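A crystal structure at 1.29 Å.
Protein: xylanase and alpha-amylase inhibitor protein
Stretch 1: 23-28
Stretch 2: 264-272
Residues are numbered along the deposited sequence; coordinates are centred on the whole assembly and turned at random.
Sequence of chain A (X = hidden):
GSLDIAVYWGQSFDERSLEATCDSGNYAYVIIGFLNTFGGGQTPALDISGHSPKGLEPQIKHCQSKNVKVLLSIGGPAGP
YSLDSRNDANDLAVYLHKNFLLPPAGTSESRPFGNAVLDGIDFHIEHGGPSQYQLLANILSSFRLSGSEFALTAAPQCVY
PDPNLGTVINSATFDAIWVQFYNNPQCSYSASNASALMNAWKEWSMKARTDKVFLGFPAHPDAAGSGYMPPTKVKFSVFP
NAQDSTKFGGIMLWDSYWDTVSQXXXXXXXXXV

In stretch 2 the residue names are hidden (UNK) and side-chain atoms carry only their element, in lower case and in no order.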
ATOM      1  N   ASP A  23      -5.425   7.963  14.855  1.00  8.90           N
ATOM      2  CA  ASP A  23      -5.669   8.008  16.303  1.00 10.01           C
ATOM      3  C   ASP A  23      -6.032   6.664  16.925  1.00 10.17           C
ATOM      4  O   ASP A  23      -5.949   6.503  18.139  1.00 11.18           O
ATOM      5  CB  ASP A  23      -6.749   9.041  16.634  1.00 10.25           C
ATOM      6  CG  ASP A  23      -6.239  10.455  16.565  1.00 11.48           C
ATOM      7  OD1 ASP A  23      -5.014  10.658  16.636  1.00 12.19           O
ATOM      8  OD2 ASP A  23      -7.088  11.363  16.452  1.00 15.24           O
ATOM      9  N   SER A  24      -6.434   5.694  16.110  1.00  9.87           N
ATOM     10  CA  SER A  24      -6.718   4.357  16.622  1.00 10.20           C
ATOM     11  C   SER A  24      -5.490   3.748  17.294  1.00 10.12           C
ATOM     12  O   SER A  24      -5.621   2.923  18.197  1.00 11.00           O
ATOM     13  CB  SER A  24      -7.180   3.431  15.500  1.00 10.32           C
ATOM     14  OG  SER A  24      -6.092   3.041  14.681  1.00 10.03           O
ATOM     15  N   GLY A  25      -4.299   4.145  16.849  1.00 10.20           N
ATOM     16  CA  GLY A  25      -3.053   3.570  17.352  1.00 10.77           C
ATOM     17  C   GLY A  25      -2.791   2.167  16.832  1.00 10.73           C
ATOM     18  O   GLY A  25      -1.881   1.490  17.312  1.00 12.12           O
ATOM     19  N   ASN A  26      -3.582   1.720  15.860  1.00 10.34           N
ATOM     20  CA  ASN A  26      -3.459   0.350  15.353  1.00 10.06           C
ATOM     21  C   ASN A  26      -2.475   0.191  14.205  1.00  9.44           C
ATOM     22  O   ASN A  26      -2.093  -0.937  13.877  1.00  9.90           O
ATOM     23  CB  ASN A  26      -4.819  -0.185  14.911  1.00 10.64           C
ATOM     24  CG  ASN A  26      -5.726  -0.505  16.069  1.00 11.84           C
ATOM     25  OD1 ASN A  26      -5.415  -0.201  17.223  1.00 13.94           O
ATOM     26  ND2 ASN A  26      -6.863  -1.116  15.770  1.00 13.40           N
ATOM     27  N   TYR A  27      -2.077   1.302  13.591  1.00  8.95           N
ATOM     28  CA  TYR A  27      -1.386   1.252  12.305  1.00  8.51           C
ATOM     29  C   TYR A  27      -0.023   1.914  12.317  1.00  8.66           C
ATOM     30  O   TYR A  27       0.139   3.005  12.867  1.00  9.44           O
ATOM     31  CB  TYR A  27      -2.243   1.919  11.228  1.00  8.56           C
ATOM     32  CG  TYR A  27      -3.691   1.506  11.239  1.00  7.77           C
ATOM     33  CD1 TYR A  27      -4.685   2.420  11.582  1.00  8.55           C
ATOM     34  CD2 TYR A  27      -4.070   0.204  10.928  1.00  8.22           C
ATOM     35  CE1 TYR A  27      -6.008   2.055  11.594  1.00  8.32           C
ATOM     36  CE2 TYR A  27      -5.397  -0.169  10.926  1.00  8.21           C
ATOM     37  CZ  TYR A  27      -6.365   0.764  11.265  1.00  8.01           C
ATOM     38  OH  TYR A  27      -7.697   0.437  11.277  1.00  9.49           O
ATOM     39  N   ALA A  28       0.937   1.265  11.669  1.00  8.16           N
ATOM     40  CA  ALA A  28       2.264   1.822  11.458  1.00  8.19           C
ATOM     41  C   ALA A  28       2.336   2.596  10.137  1.00  7.91           C
ATOM     42  O   ALA A  28       3.131   3.520  10.002  1.00  7.95           O
ATOM     43  CB  ALA A  28       3.303   0.710  11.479  1.00  8.66           C
ATOM     44  N   UNK A 264     -11.229  -5.764  13.046  1.00 11.43           N
ATOM     45  CA  UNK A 264     -10.235  -6.796  12.749  1.00 11.11           C
ATOM     46  C   UNK A 264      -8.885  -6.489  13.391  1.00 11.25           C
ATOM     47  O   UNK A 264      -8.319  -7.339  14.089  1.00 11.65           O
ATOM     48  c   UNK A 264      -7.280  -9.356  10.385  1.00 11.34           C
ATOM     49  c   UNK A 264      -9.367 -10.381   9.829  1.00 11.62           C
ATOM     50  c   UNK A 264      -9.343  -8.167  10.783  1.00 10.13           C
ATOM     51  c   UNK A 264      -7.954  -8.227  10.823  1.00 10.92           C
ATOM     52  c   UNK A 264     -10.038  -9.252  10.273  1.00 11.02           C
ATOM     53  c   UNK A 264     -10.082  -6.930  11.231  1.00 10.93           C
ATOM     54  c   UNK A 264      -7.992 -10.434   9.892  1.00 11.51           C
ATOM     55  N   UNK A 265      -8.366  -5.280  13.177  1.00 11.03           N
ATOM     56  CA  UNK A 265      -7.066  -4.929  13.755  1.00 11.35           C
ATOM     57  C   UNK A 265      -7.106  -4.877  15.288  1.00 12.27           C
ATOM     58  O   UNK A 265      -6.143  -5.274  15.934  1.00 12.21           O
ATOM     59  o   UNK A 265      -7.362  -2.549  13.421  1.00 10.15           O
ATOM     60  c   UNK A 265      -6.495  -3.633  13.178  1.00 10.31           C
ATOM     61  N   UNK A 266      -8.208  -4.394  15.868  1.00 13.46           N
ATOM     62  CA  UNK A 266      -8.380  -4.467  17.327  1.00 15.29           C
ATOM     63  C   UNK A 266      -8.230  -5.908  17.823  1.00 15.90           C
ATOM     64  O   UNK A 266      -7.522  -6.162  18.799  1.00 16.45           O
ATOM     65  n   UNK A 266     -10.899  -1.770  17.942  1.00 20.10           N
ATOM     66  o   UNK A 266      -8.652  -1.739  17.916  1.00 18.46           O
ATOM     67  c   UNK A 266      -9.727  -3.884  17.773  1.00 15.78           C
ATOM     68  c   UNK A 266      -9.711  -2.366  17.878  1.00 17.52           C
ATOM     69  N   UNK A 267      -8.863  -6.847  17.120  1.00 16.58           N
ATOM     70  CA  UNK A 267      -8.813  -8.268  17.481  1.00 17.26           C
ATOM     71  C   UNK A 267      -7.425  -8.876  17.288  1.00 17.38           C
ATOM     72  O   UNK A 267      -6.968  -9.668  18.120  1.00 17.89           O
ATOM     73  c   UNK A 267     -12.280  -9.409  16.144  1.00 21.51           C
ATOM     74  c   UNK A 267     -13.685  -8.870  16.330  1.00 23.04           C
ATOM     75  c   UNK A 267      -9.860  -9.062  16.696  1.00 17.51           C
ATOM     76  c   UNK A 267     -11.293  -8.693  17.046  1.00 18.79           C
ATOM     77  n   UNK A 267     -14.622  -9.460  15.335  1.00 24.79           N
ATOM     78  N   UNK A 268      -6.757  -8.508  16.195  1.00 17.10           N
ATOM     79  CA  UNK A 268      -5.371  -8.920  15.949  1.00 17.18           C
ATOM     80  C   UNK A 268      -4.457  -8.460  17.090  1.00 17.24           C
ATOM     81  O   UNK A 268      -3.608  -9.224  17.562  1.00 17.37           O
ATOM     82  c   UNK A 268      -5.502  -9.088  13.400  1.00 17.12           C
ATOM     83  c   UNK A 268      -4.836  -8.369  14.584  1.00 16.96           C
ATOM     84  c   UNK A 268      -5.083 -10.556  13.195  1.00 17.87           C
ATOM     85  c   UNK A 268      -3.314  -8.484  14.497  1.00 17.59           C
ATOM     86  N   UNK A 269      -4.654  -7.220  17.532  1.00 17.31           N
ATOM     87  CA  UNK A 269      -3.784  -6.587  18.525  1.00 17.49           C
ATOM     88  C   UNK A 269      -4.189  -6.848  19.980  1.00 18.55           C
ATOM     89  O   UNK A 269      -3.424  -6.545  20.897  1.00 18.86           O
ATOM     90  c   UNK A 269      -3.286  -3.141  16.739  1.00 15.55           C
ATOM     91  c   UNK A 269      -1.594  -4.988  16.872  1.00 15.51           C
ATOM     92  c   UNK A 269      -3.079  -4.628  16.943  1.00 15.54           C
ATOM     93  c   UNK A 269      -3.703  -5.078  18.270  1.00 17.00           C
ATOM     94  N   UNK A 270      -5.382  -7.399  20.184  1.00 19.47           N
ATOM     95  CA  UNK A 270      -5.878  -7.695  21.529  1.00 21.03           C
ATOM     96  C   UNK A 270      -6.443  -6.492  22.258  1.00 22.31           C
ATOM     97  O   UNK A 270      -6.517  -6.481  23.490  1.00 22.65           O
ATOM     98  N   UNK A 271      -6.838  -5.472  21.502  1.00 23.35           N
ATOM     99  CA  UNK A 271      -7.500  -4.303  22.071  1.00 24.56           C
ATOM    100  C   UNK A 271      -8.991  -4.589  22.222  1.00 25.41           C
ATOM    101  O   UNK A 271      -9.558  -5.379  21.463  1.00 25.72           O
ATOM    102  c   UNK A 271      -7.267  -3.062  21.203  1.00 24.52           C
ATOM    103  c   UNK A 271      -5.810  -2.609  21.143  1.00 24.66           C
ATOM    104  n   UNK A 271      -4.093   0.457  19.602  1.00 25.19           N
ATOM    105  c   UNK A 271      -5.675  -1.297  20.385  1.00 25.51           C
ATOM    106  c   UNK A 271      -4.226  -0.856  20.301  1.00 25.64           C
ATOM    107  N   UNK A 272      -9.615  -3.951  23.210  1.00 26.47           N
ATOM    108  CA  UNK A 272     -11.035  -4.157  23.502  1.00 27.53           C
ATOM    109  C   UNK A 272     -11.935  -3.871  22.315  1.00 28.27           C
ATOM    110  O   UNK A 272     -11.759  -2.870  21.614  1.00 28.56           O
TER
HETATM  111  O   HOH W   1      -7.822   1.033  18.525  1.00 23.29           O
HETATM  112  O   HOH W   2      -4.995   2.463  21.242  1.00 38.95           O

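Position 264 carries seven side-chain carbons, one followed by a ring of six, with no heteroatom; the end of the group leads away from stretch 1 and makes no contact with it. This is Phe264. Position 265 has one carbon and one oxygen. Its CA-to-CB bond points toward stretch 1, and the oxygen lies 2.8 Å from Asn26 ND2 and 3.7 Å from Tyr27 OH. Two such atoms make Ser265, at chi1 60° (p).

Position 266 shows two carbons, the second bearing one oxygen and one nitrogen. The oxygen is 2.9 Å from Asn26 ND2, an amide donor, so it suits the acceptor end of a carboxamide: Asn266. Position 267 has four carbons in a row ending in nitrogen, extended and out of reach of stretch 1, which gives Lys267. At position 268, four carbons fork at the first, one arm being two carbons long; this is Ile268, out of reach of stretch 1. Position 269 also has four carbons, but forked at the second, hence Leu269; its CD1 packs 3.7 Å from Asn26 CG.

Position 270 has no side-chain atoms and is Gly270. Its phi of 80° favours glycine and marks the first departure from helical geometry. Position 271 again has four carbons in a row ending in nitrogen, and that nitrogen sits 2.8 Å from Asn26 OD1: Lys271, with chi2 to chi4 all t. Position 272 lacks a side chain and is Gly272; an ideal CB would have room there.

The contact centres on Asn26, which has the largest covered area, 92 Å² of residue surface. Its ND2 donates to Asn266 OD1 at 2.9 Å with an N-H...acceptor angle of 177°, and to Ser265 OG at 2.8 Å and 153°, so both amide protons are used on the helix. On the other side of the same carboxamide, Asn26 OD1 accepts from Lys271 NZ at 2.8 Å. The orientation of the amide is thereby supported by donors and acceptors alike. Within stretch 1, Asn26 N donates to Ser24 OG at 3.1 Å, tying down the backbone that presents this side chain.

The extended Lys271 also makes weak hydrogen bonds from NZ to Ser24 O (3.2 Å) and Gly25 O (3.3 Å), bringing its ammonium group to two successive backbone carbonyls. Water 2 also links Lys271 to Ser24, accepting from Lys271 NZ at 2.7 Å and donating to Ser24 O at 3.1 Å.

Stretch 2 (264-272) FSNKILGKG
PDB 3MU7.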